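Local coordinates for protein CalG4 (PDB 3IA7) that belongs to the GT-B fold superfamily, with two parallel-sheet domains, and holds calcium ions at sites shared between the two subunits of the crystallised assembly, at residues A10-G14 and Y57-D62; Q13-V18 and Y37-F43; Y83-N87 and V110-A115; A127-G133 and E186-F192. One frame throughout, in Å; residues are numbered along the deposited sequence.

Contact 1 of 4, residues A10-G14 and Y57-D62; sequences ANVQG and YKSEFD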
# COMPACT_ATOMS: atom_id res chain seq x y z
N ALA A 10 -15.37 6.11 -14.00
CA ALA A 10 -16.62 5.32 -13.87
C ALA A 10 -16.25 3.88 -13.52
O ALA A 10 -15.54 3.19 -14.32
CB ALA A 10 -17.43 5.37 -15.18
N ASN A 11 -16.72 3.38 -12.37
CA ASN A 11 -16.40 2.04 -11.95
C ASN A 11 -17.61 1.37 -11.28
O ASN A 11 -18.54 2.05 -10.81
CB ASN A 11 -15.21 2.01 -10.96
CG ASN A 11 -14.39 0.68 -11.05
OD1 ASN A 11 -14.83 -0.34 -11.59
ND2 ASN A 11 -13.16 0.75 -10.60
N VAL A 12 -17.60 0.05 -11.30
CA VAL A 12 -18.63 -0.73 -10.62
C VAL A 12 -18.20 -0.87 -9.13
O VAL A 12 -17.05 -0.64 -8.79
CB VAL A 12 -18.88 -2.10 -11.31
CG1 VAL A 12 -17.63 -2.93 -11.26
CG2 VAL A 12 -20.03 -2.88 -10.61
N GLN A 13 -19.13 -1.21 -8.26
CA GLN A 13 -18.72 -1.42 -6.88
C GLN A 13 -18.03 -2.80 -6.79
O GLN A 13 -18.23 -3.66 -7.64
CB GLN A 13 -19.88 -1.21 -5.91
CG GLN A 13 -20.99 -2.13 -6.07
CD GLN A 13 -21.91 -2.22 -4.84
OE1 GLN A 13 -21.82 -1.45 -3.82
NE2 GLN A 13 -22.84 -3.16 -4.95
N GLY A 14 -17.22 -3.01 -5.78
CA GLY A 14 -16.60 -4.31 -5.61
C GLY A 14 -15.11 -4.09 -5.50
O GLY A 14 -14.49 -3.32 -6.28
N TYR A 57 -23.94 6.15 -7.15
CA TYR A 57 -24.98 5.47 -7.90
C TYR A 57 -25.52 4.34 -7.01
O TYR A 57 -24.88 3.92 -6.02
CB TYR A 57 -24.43 4.98 -9.28
CG TYR A 57 -23.73 3.62 -9.27
CD1 TYR A 57 -24.44 2.44 -9.59
CD2 TYR A 57 -22.38 3.49 -8.89
CE1 TYR A 57 -23.79 1.18 -9.60
CE2 TYR A 57 -21.75 2.24 -8.92
CZ TYR A 57 -22.46 1.11 -9.28
OH TYR A 57 -21.85 -0.15 -9.24
N LYS A 58 -26.72 3.88 -7.38
CA LYS A 58 -27.39 2.79 -6.73
C LYS A 58 -27.17 1.52 -7.54
O LYS A 58 -27.58 1.43 -8.71
CB LYS A 58 -28.88 3.09 -6.65
CG LYS A 58 -29.72 1.87 -6.24
CD LYS A 58 -29.67 1.66 -4.75
CE LYS A 58 -30.74 0.63 -4.31
NZ LYS A 58 -30.46 0.29 -2.87
N SER A 59 -26.52 0.56 -6.92
CA SER A 59 -26.22 -0.70 -7.59
C SER A 59 -27.38 -1.63 -7.67
O SER A 59 -28.09 -1.86 -6.66
CB SER A 59 -25.06 -1.42 -6.88
OG SER A 59 -24.67 -2.58 -7.57
N GLU A 60 -27.54 -2.20 -8.85
CA GLU A 60 -28.47 -3.33 -9.07
C GLU A 60 -28.20 -4.51 -8.14
O GLU A 60 -29.10 -5.29 -7.83
CB GLU A 60 -28.41 -3.79 -10.53
CG GLU A 60 -28.87 -2.73 -11.50
CD GLU A 60 -30.39 -2.51 -11.49
OE1 GLU A 60 -31.15 -3.49 -11.59
OE2 GLU A 60 -30.82 -1.35 -11.36
N PHE A 61 -26.98 -4.60 -7.65
CA PHE A 61 -26.55 -5.73 -6.85
C PHE A 61 -26.95 -5.65 -5.36
O PHE A 61 -26.70 -6.58 -4.58
CB PHE A 61 -25.04 -5.95 -7.05
CG PHE A 61 -24.68 -6.34 -8.46
CD1 PHE A 61 -25.09 -7.57 -8.98
CD2 PHE A 61 -23.98 -5.47 -9.29
CE1 PHE A 61 -24.78 -7.93 -10.28
CE2 PHE A 61 -23.69 -5.82 -10.58
CZ PHE A 61 -24.08 -7.05 -11.08
N ASP A 62 -27.60 -4.54 -4.99
CA ASP A 62 -28.19 -4.41 -3.68
C ASP A 62 -29.34 -5.40 -3.54
O ASP A 62 -29.49 -6.02 -2.50
CB ASP A 62 -28.65 -2.97 -3.45
CG ASP A 62 -27.49 -2.04 -3.14
OD1 ASP A 62 -26.33 -2.49 -3.30
OD2 ASP A 62 -27.73 -0.89 -2.73

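Contact 2 of 4, residues Q13-V18 and Y37-F43; sequences QGHGHV and YVTTPLF. With CA (calcium ion), chain C.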
# COMPACT_ATOMS: atom_id res chain seq x y z
N GLN A 13 -19.13 -1.21 -8.26
CA GLN A 13 -18.72 -1.42 -6.88
C GLN A 13 -18.03 -2.80 -6.79
O GLN A 13 -18.23 -3.66 -7.64
CB GLN A 13 -19.88 -1.21 -5.91
CG GLN A 13 -20.99 -2.13 -6.07
CD GLN A 13 -21.91 -2.22 -4.84
OE1 GLN A 13 -21.82 -1.45 -3.82
NE2 GLN A 13 -22.84 -3.16 -4.95
N GLY A 14 -17.22 -3.01 -5.78
CA GLY A 14 -16.60 -4.31 -5.61
C GLY A 14 -15.11 -4.09 -5.50
O GLY A 14 -14.49 -3.32 -6.28
N HIS A 15 -14.54 -4.77 -4.51
CA HIS A 15 -13.19 -4.56 -4.12
C HIS A 15 -12.26 -4.78 -5.33
O HIS A 15 -11.30 -4.03 -5.54
CB HIS A 15 -12.82 -5.49 -2.97
CG HIS A 15 -11.36 -5.51 -2.67
ND1 HIS A 15 -10.71 -4.45 -2.07
CD2 HIS A 15 -10.41 -6.43 -2.96
CE1 HIS A 15 -9.42 -4.73 -1.96
NE2 HIS A 15 -9.21 -5.92 -2.50
N GLY A 16 -12.55 -5.85 -6.09
CA GLY A 16 -11.70 -6.29 -7.19
C GLY A 16 -11.64 -5.30 -8.34
O GLY A 16 -10.70 -5.32 -9.13
N HIS A 17 -12.65 -4.43 -8.44
CA HIS A 17 -12.73 -3.43 -9.50
C HIS A 17 -12.23 -2.10 -8.98
O HIS A 17 -11.49 -1.40 -9.68
CB HIS A 17 -14.18 -3.29 -9.98
CG HIS A 17 -14.65 -4.48 -10.74
ND1 HIS A 17 -14.48 -4.60 -12.11
CD2 HIS A 17 -15.20 -5.65 -10.33
CE1 HIS A 17 -14.94 -5.77 -12.51
NE2 HIS A 17 -15.40 -6.42 -11.46
N VAL A 18 -12.53 -1.80 -7.72
CA VAL A 18 -12.18 -0.49 -7.19
C VAL A 18 -10.69 -0.40 -6.84
O VAL A 18 -10.00 0.55 -7.24
CB VAL A 18 -13.15 -0.10 -6.01
CG1 VAL A 18 -12.66 1.09 -5.22
CG2 VAL A 18 -14.56 0.18 -6.55
N TYR A 37 -15.39 10.48 -9.19
CA TYR A 37 -15.35 9.04 -9.22
C TYR A 37 -16.76 8.52 -8.91
O TYR A 37 -17.31 8.82 -7.82
CB TYR A 37 -14.30 8.52 -8.21
CG TYR A 37 -13.89 7.04 -8.38
CD1 TYR A 37 -12.58 6.70 -8.69
CD2 TYR A 37 -14.80 6.01 -8.16
CE1 TYR A 37 -12.19 5.38 -8.83
CE2 TYR A 37 -14.42 4.65 -8.32
CZ TYR A 37 -13.10 4.36 -8.67
OH TYR A 37 -12.68 3.04 -8.78
N VAL A 38 -17.32 7.74 -9.86
CA VAL A 38 -18.65 7.15 -9.66
C VAL A 38 -18.55 5.81 -8.92
O VAL A 38 -17.89 4.82 -9.39
CB VAL A 38 -19.41 6.98 -11.02
CG1 VAL A 38 -20.85 6.40 -10.83
CG2 VAL A 38 -19.42 8.32 -11.85
N THR A 39 -19.21 5.75 -7.77
CA THR A 39 -19.21 4.56 -6.96
C THR A 39 -20.43 4.49 -6.04
O THR A 39 -21.33 5.31 -6.16
CB THR A 39 -17.88 4.39 -6.15
OG1 THR A 39 -17.81 3.05 -5.64
CG2 THR A 39 -17.79 5.50 -5.00
N THR A 40 -20.49 3.48 -5.17
CA THR A 40 -21.61 3.33 -4.27
C THR A 40 -21.20 3.79 -2.86
O THR A 40 -20.01 4.00 -2.62
CB THR A 40 -22.06 1.85 -4.19
OG1 THR A 40 -20.99 1.02 -3.70
CG2 THR A 40 -22.59 1.36 -5.52
N PRO A 41 -22.18 3.95 -1.96
CA PRO A 41 -21.78 4.35 -0.63
C PRO A 41 -20.73 3.41 -0.01
O PRO A 41 -19.88 3.85 0.76
CB PRO A 41 -23.10 4.32 0.12
CG PRO A 41 -24.09 4.84 -0.95
CD PRO A 41 -23.66 3.96 -2.11
N LEU A 42 -20.81 2.12 -0.36
CA LEU A 42 -19.89 1.10 0.20
C LEU A 42 -18.41 1.42 -0.03
O LEU A 42 -17.55 1.04 0.76
CB LEU A 42 -20.22 -0.29 -0.38
CG LEU A 42 -19.45 -1.52 0.16
CD1 LEU A 42 -19.47 -1.64 1.70
CD2 LEU A 42 -20.03 -2.80 -0.52
N PHE A 43 -18.11 2.04 -1.15
CA PHE A 43 -16.73 2.43 -1.45
C PHE A 43 -16.43 3.91 -1.48
O PHE A 43 -15.29 4.27 -1.81
CB PHE A 43 -16.34 1.82 -2.79
CG PHE A 43 -16.29 0.35 -2.71
CD1 PHE A 43 -15.17 -0.30 -2.16
CD2 PHE A 43 -17.43 -0.41 -3.03
CE1 PHE A 43 -15.11 -1.68 -2.01
CE2 PHE A 43 -17.40 -1.81 -2.90
CZ PHE A 43 -16.23 -2.45 -2.38
CA CA C . -16.57 1.69 2.71
O HOH W 1 -17.63 3.83 2.26
O HOH W 2 -18.63 1.50 3.97

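Contact 3 of 4, residues Y83-N87 and V110-A115; sequences YVREN and VFPFIA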
# COMPACT_ATOMS: atom_id res chain seq x y z
N TYR A 83 -26.30 -6.96 -15.78
CA TYR A 83 -25.03 -6.34 -16.21
C TYR A 83 -25.33 -5.03 -16.96
O TYR A 83 -24.71 -3.97 -16.70
CB TYR A 83 -24.26 -7.32 -17.11
CG TYR A 83 -23.00 -6.75 -17.72
CD1 TYR A 83 -21.82 -6.64 -16.96
CD2 TYR A 83 -22.98 -6.28 -19.05
CE1 TYR A 83 -20.65 -6.10 -17.53
CE2 TYR A 83 -21.82 -5.75 -19.61
CZ TYR A 83 -20.66 -5.66 -18.84
OH TYR A 83 -19.50 -5.13 -19.36
N VAL A 84 -26.26 -5.13 -17.91
CA VAL A 84 -26.69 -3.96 -18.68
C VAL A 84 -27.32 -2.89 -17.77
O VAL A 84 -26.96 -1.70 -17.88
CB VAL A 84 -27.59 -4.33 -19.89
CG1 VAL A 84 -28.07 -3.05 -20.59
CG2 VAL A 84 -26.79 -5.21 -20.90
N ARG A 85 -28.23 -3.28 -16.88
CA ARG A 85 -28.84 -2.34 -15.94
C ARG A 85 -27.80 -1.64 -15.07
O ARG A 85 -27.92 -0.44 -14.82
CB ARG A 85 -29.90 -2.98 -15.05
CG ARG A 85 -31.18 -3.43 -15.78
CD ARG A 85 -32.30 -3.74 -14.81
NE ARG A 85 -31.97 -4.81 -13.86
CZ ARG A 85 -32.15 -6.11 -14.09
NH1 ARG A 85 -32.69 -6.52 -15.23
NH2 ARG A 85 -31.81 -7.00 -13.16
N GLU A 86 -26.80 -2.38 -14.61
CA GLU A 86 -25.73 -1.79 -13.79
C GLU A 86 -24.92 -0.76 -14.58
O GLU A 86 -24.59 0.33 -14.04
CB GLU A 86 -24.77 -2.91 -13.29
CG GLU A 86 -23.75 -2.41 -12.21
CD GLU A 86 -24.37 -2.19 -10.84
OE1 GLU A 86 -25.61 -2.05 -10.72
OE2 GLU A 86 -23.60 -2.14 -9.85
N ASN A 87 -24.57 -1.10 -15.84
CA ASN A 87 -23.96 -0.09 -16.73
C ASN A 87 -24.85 1.17 -16.83
O ASN A 87 -24.35 2.29 -16.73
CB ASN A 87 -23.74 -0.69 -18.12
CG ASN A 87 -22.39 -1.38 -18.23
OD1 ASN A 87 -21.43 -0.75 -18.65
ND2 ASN A 87 -22.28 -2.64 -17.76
N VAL A 110 -13.33 -1.85 -17.18
CA VAL A 110 -13.91 -2.73 -18.22
C VAL A 110 -15.33 -3.27 -17.92
O VAL A 110 -16.14 -3.40 -18.83
CB VAL A 110 -12.94 -3.87 -18.60
CG1 VAL A 110 -12.75 -4.81 -17.41
CG2 VAL A 110 -13.45 -4.65 -19.87
N PHE A 111 -15.65 -3.50 -16.65
CA PHE A 111 -17.02 -4.00 -16.35
C PHE A 111 -18.10 -2.96 -16.80
O PHE A 111 -19.01 -3.30 -17.58
CB PHE A 111 -17.13 -4.37 -14.88
CG PHE A 111 -18.53 -4.84 -14.46
CD1 PHE A 111 -18.73 -6.16 -14.07
CD2 PHE A 111 -19.60 -3.96 -14.44
CE1 PHE A 111 -20.05 -6.60 -13.69
CE2 PHE A 111 -20.91 -4.39 -14.07
CZ PHE A 111 -21.10 -5.70 -13.68
N PRO A 112 -18.01 -1.70 -16.35
CA PRO A 112 -18.89 -0.68 -16.96
C PRO A 112 -18.42 -0.07 -18.30
O PRO A 112 -18.54 1.15 -18.49
CB PRO A 112 -18.94 0.41 -15.85
CG PRO A 112 -17.50 0.37 -15.30
CD PRO A 112 -17.23 -1.14 -15.23
N PHE A 113 -17.98 -0.89 -19.26
CA PHE A 113 -17.42 -0.28 -20.46
C PHE A 113 -18.54 0.36 -21.29
O PHE A 113 -18.25 1.30 -22.00
CB PHE A 113 -16.63 -1.26 -21.31
CG PHE A 113 -17.50 -2.19 -22.14
CD1 PHE A 113 -17.74 -1.90 -23.48
CD2 PHE A 113 -18.01 -3.37 -21.60
CE1 PHE A 113 -18.55 -2.74 -24.32
CE2 PHE A 113 -18.79 -4.26 -22.44
CZ PHE A 113 -19.04 -3.93 -23.81
N ILE A 114 -19.77 -0.18 -21.24
CA ILE A 114 -20.85 0.42 -21.98
C ILE A 114 -21.12 1.85 -21.46
O ILE A 114 -21.16 2.82 -22.21
CB ILE A 114 -22.14 -0.44 -21.97
CG1 ILE A 114 -21.83 -1.81 -22.62
CG2 ILE A 114 -23.27 0.31 -22.68
CD1 ILE A 114 -22.83 -2.88 -22.31
N ALA A 115 -21.23 1.97 -20.16
CA ALA A 115 -21.38 3.31 -19.54
C ALA A 115 -20.24 4.21 -19.92
O ALA A 115 -20.42 5.35 -20.29
CB ALA A 115 -21.44 3.17 -17.99

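Contact 4 of 4, residues A127-G133 and E186-F192; sequences AVRLTGG and EGLTIVF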
# COMPACT_ATOMS: atom_id res chain seq x y z
N ALA A 127 -11.56 8.73 -23.98
CA ALA A 127 -11.76 7.80 -22.89
C ALA A 127 -10.57 6.87 -22.77
O ALA A 127 -9.85 6.64 -23.75
CB ALA A 127 -13.09 6.97 -23.08
N VAL A 128 -10.34 6.38 -21.55
CA VAL A 128 -9.31 5.42 -21.24
C VAL A 128 -9.98 4.26 -20.57
O VAL A 128 -10.76 4.47 -19.63
CB VAL A 128 -8.30 5.99 -20.19
CG1 VAL A 128 -7.34 4.88 -19.65
CG2 VAL A 128 -7.57 7.19 -20.72
N ARG A 129 -9.65 3.04 -21.00
CA ARG A 129 -10.16 1.85 -20.37
C ARG A 129 -9.17 1.34 -19.28
O ARG A 129 -7.94 1.29 -19.50
CB ARG A 129 -10.38 0.74 -21.42
CG ARG A 129 -10.87 -0.58 -20.77
CD ARG A 129 -11.23 -1.64 -21.87
NE ARG A 129 -12.29 -1.11 -22.77
CZ ARG A 129 -13.11 -1.85 -23.50
NH1 ARG A 129 -13.01 -3.18 -23.47
NH2 ARG A 129 -14.06 -1.27 -24.23
N LEU A 130 -9.73 0.86 -18.18
CA LEU A 130 -8.94 0.15 -17.17
C LEU A 130 -9.36 -1.28 -17.02
O LEU A 130 -10.56 -1.61 -17.06
CB LEU A 130 -9.15 0.79 -15.79
CG LEU A 130 -8.93 2.28 -15.56
CD1 LEU A 130 -9.21 2.63 -13.99
CD2 LEU A 130 -7.51 2.82 -16.03
N THR A 131 -8.39 -2.15 -16.77
CA THR A 131 -8.77 -3.52 -16.36
C THR A 131 -7.77 -4.13 -15.39
O THR A 131 -6.57 -4.01 -15.57
CB THR A 131 -9.04 -4.50 -17.59
OG1 THR A 131 -9.40 -5.79 -17.09
CG2 THR A 131 -7.84 -4.61 -18.54
N GLY A 132 -8.32 -4.81 -14.38
CA GLY A 132 -7.57 -5.63 -13.43
C GLY A 132 -7.47 -7.06 -13.94
O GLY A 132 -6.91 -7.88 -13.24
N GLY A 133 -8.05 -7.38 -15.10
CA GLY A 133 -8.02 -8.80 -15.66
C GLY A 133 -7.33 -8.76 -17.01
O GLY A 133 -6.76 -7.72 -17.37
N GLU A 186 -10.31 0.45 -27.04
CA GLU A 186 -10.17 1.83 -26.55
C GLU A 186 -8.88 2.52 -27.03
O GLU A 186 -7.92 1.84 -27.37
CB GLU A 186 -10.25 1.87 -25.01
CG GLU A 186 -10.60 3.28 -24.49
CD GLU A 186 -11.77 3.92 -25.28
OE1 GLU A 186 -12.94 3.57 -25.04
OE2 GLU A 186 -11.51 4.74 -26.20
N GLY A 187 -8.90 3.85 -27.13
CA GLY A 187 -7.68 4.60 -27.55
C GLY A 187 -6.48 4.31 -26.64
O GLY A 187 -5.32 4.33 -27.09
N LEU A 188 -6.76 4.07 -25.35
CA LEU A 188 -5.76 3.65 -24.34
C LEU A 188 -6.40 2.68 -23.34
O LEU A 188 -7.53 2.90 -22.86
CB LEU A 188 -5.15 4.87 -23.57
CG LEU A 188 -4.17 4.52 -22.40
CD1 LEU A 188 -2.85 3.87 -22.98
CD2 LEU A 188 -3.89 5.75 -21.49
N THR A 189 -5.69 1.59 -23.05
CA THR A 189 -6.13 0.63 -22.06
C THR A 189 -4.98 0.41 -21.08
O THR A 189 -3.87 0.04 -21.51
CB THR A 189 -6.55 -0.72 -22.72
OG1 THR A 189 -7.63 -0.49 -23.67
CG2 THR A 189 -7.07 -1.69 -21.62
N ILE A 190 -5.25 0.64 -19.79
CA ILE A 190 -4.32 0.44 -18.72
C ILE A 190 -4.70 -0.90 -18.09
O ILE A 190 -5.82 -1.10 -17.57
CB ILE A 190 -4.36 1.58 -17.63
CG1 ILE A 190 -4.29 3.00 -18.28
CG2 ILE A 190 -3.28 1.32 -16.48
CD1 ILE A 190 -3.00 3.38 -18.86
N VAL A 191 -3.76 -1.83 -18.16
CA VAL A 191 -3.99 -3.17 -17.68
C VAL A 191 -3.14 -3.37 -16.44
O VAL A 191 -1.89 -3.22 -16.52
CB VAL A 191 -3.56 -4.20 -18.78
CG1 VAL A 191 -3.78 -5.60 -18.26
CG2 VAL A 191 -4.34 -3.99 -20.08
N PHE A 192 -3.75 -3.73 -15.32
CA PHE A 192 -3.01 -3.80 -14.03
C PHE A 192 -2.34 -5.14 -13.82
O PHE A 192 -2.47 -5.79 -12.75
CB PHE A 192 -3.98 -3.43 -12.88
CG PHE A 192 -4.47 -1.99 -12.98
CD1 PHE A 192 -3.57 -0.93 -12.92
CD2 PHE A 192 -5.83 -1.73 -13.12
CE1 PHE A 192 -4.02 0.41 -13.03
CE2 PHE A 192 -6.29 -0.39 -13.20
CZ PHE A 192 -5.38 0.67 -13.19
O HOH W 3 -11.44 7.43 -26.54

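Contact 1 of 4, residues A10-G14 and Y57-D62
Tyr57 reaches Gln13 with its hydroxyl: Gln13 N donates to Tyr57 OH over 3.1 Å, coming in at the ring edge on a bent path (141° at the hydrogen). Val12 CG2 touches Tyr57 OH at 3.6 Å, and Tyr57 CE2 lies obliquely beside Asn11 O, so the phenol end is pressed against three consecutive residues. Gln13 CG lies alongside, 3.8 Å from Tyr57 OH, and the side chain runs on past it. This CG stands between the backbone N and the carbonyl carbon (chi1 62°) and the chain is extended beyond, which carries the amide to Ser59, with Gln13 NE2 3.4 Å from Ser59 CB and 3.2 Å from Ser59 OG. The amide is turned 70° from the Tyr57 ring, and its OE1 is taken by Thr40. Within the 57-62 loop, Ser59 OG accepts from Phe61 N at 3.1 Å, an ST turn, and Lys58 NZ forms a salt bridge of 3.0 Å to Asp62 OD2. Behind this first shell stands Glu86: its OE2 is hydrogen-bonded to both Tyr57 OH and Ser59 OG, and its OE1 to Glu60 N, so one carboxylate fixes the phenol and the turn together. Both loops leave the C-terminal ends of parallel strands, 6-10 and 53-56, with strand 34-39 between them; helix 75-98 supplies Glu86 and packs against Val12, Tyr57 and Phe61.

Contact 2 of 4, residues Q13-V18 and Y37-F43
Phe43, just after the beta-alpha-beta unit of strand 6-10, helix 15-30 and strand 34-39 in a Rossmann-like sheet, packs on the start of that helix. The tight part lies around its ring. Gly14 N comes obliquely to within 3.1 Å of Phe43 CE2, and His15 N is 3.6 Å from Phe43 CZ. Val18 CG2 sits above one face, offset toward the rim, while Val18 CG1 touches Phe43 CD1 at 4.2 Å. Gly14 holds the N-cap position with a positive phi (127°); its own O accepts from both His17 N and Val18 N in the first turn. Deeper in, Tyr37 OH approaches Val18 CA at 3.9 Å and is hydrogen-bonded to Ser21. Thr40 and Gln13 cross at about a right angle. With OG1 between its backbone N and carbonyl carbon (chi1 61°), Thr40 donates to Gln13 OE1 at 2.6 Å, tilted 23° from the amide's carbonyl plane. Toward the solvent the packing gives way to metal and water. Leu42 CB and CD2 merely graze Gln13 OE1, and the Leu42 carbonyl turns to a calcium ion, 2.3 Å from its O. Glu46 and, from the second subunit, Gln225 and His297 also bind the ion. A water on the same calcium donates to Pro41 O at 2.7 Å.

Contact 3 of 4, residues Y83-N87 and V110-A115
Asn87 on helix 75-98 faces Pro112, their CA atoms 5.1 Å apart, where an inverse gamma turn centred on Pro112 leads into helix 113-123. The Asn87 amide works at both ends. Asn87 OD1 accepts from Ala115 N at 3.1 Å, in the carbonyl plane on a lone pair and nearly straight (168°), so it meets the opening turn of the second helix. Asn87 ND2 donates to Tyr83 O, one turn back, at 3.0 Å and 177°; that oxygen also receives Asn87 N, from the opposite face of its plane. A second, weak bond runs from Asn87 ND2 to Phe111 O at 3.3 Å. The buried amide is thereby held against rotation, with ND2 over the centre of the Tyr83 ring. The side chains of Tyr83 and Phe111 point in opposite directions as they overlap. They form an edge-to-face pair, planes at 63°, in which Tyr83 CE1 lies over the middle of the Phe111 ring and Tyr83 CD1 touches Phe111 CZ at 3.5 Å. Beyond the ring, Tyr83 OH lies 2.6 Å from Phe111 O, and it meets the edge of the Phe113 ring 3.2 Å from Phe113 CD2. Glu86 gives its CG to Phe111 CE2, while its carboxylate is engaged by Ser59. Outside, helix 159-170 packs on Val84 and Ile114 through Leu165, Trp182 meets Phe113 edge-to-face, and Val110 is tied by its backbone to Leu130 of strand 127-131.

Contact 4 of 4, residues A127-G133 and E186-F192
Phe192 presents the edge of its ring to Gly132 N, 4.2 Å from Phe192 CD2, while Leu130 CB and Thr131 O come to the ring obliquely. The other flat group, the Arg129 guanidinium, passes Glu186 CB obliquely. They belong to two neighbouring parallel strands and their ends, 127-131 and 189-191, in the seven-stranded sheet of a Rossmann-like GT-B domain. The strand axes run 19° apart and approach to 4.6 Å. Four nearly linear backbone bonds join them, alternating in direction: Arg129 N to Leu188 O, Ile190 N to Arg129 O, Thr131 N to Ile190 O and Phe192 N to Thr131 O, all 2.8 to 2.9 Å. On one face Leu130 and Ile190 lie side by side, with Leu130 CD2 against Ile190 CB at 3.7 Å, and Val128 CG1 touches Ile190 CG1; Ala389 and Tyr396 of helix 385-400 pack here. Arg129 beside Thr189 and Thr131 beside Val191 occupy the other face, where Phe113 and Arg117 of helix 113-123 pack on Arg129. Arg129 runs out with CG anti to its N (chi1 178°), brushing Thr189 CG2, and its NE bonds to Tyr108 OH, which also holds Glu186 OE1. Gly133 N donates to Thr131 OG1 at 2.9 Å, an ST turn. At the far end a water bridges the segments, accepting from Ala127 N at 2.9 Å and donating to Glu186 OE2 at 2.7 Å.

All four contacts belong to the same seven-stranded parallel sheet and its surroundings. Contact 4 lies within it, buried, and combines backbone bonding with apolar packing on its faces; contact 3 is equally buried but rests on aromatic edges and one asparagine amide between helix 75-98 and the turn that opens helix 113-123. Contacts 1 and 2 are only partly buried, share Gln13 and Gly14, and sit with centres about 7 Å apart; contact 2 alone reaches the second subunit, through calcium. Contact 3 is joined to contact 1 by the Glu86 carboxylate and to contact 4 by Val110 N, 2.8 Å from Leu130 O. Contacts 2 and 4 reach the same sheet without touching.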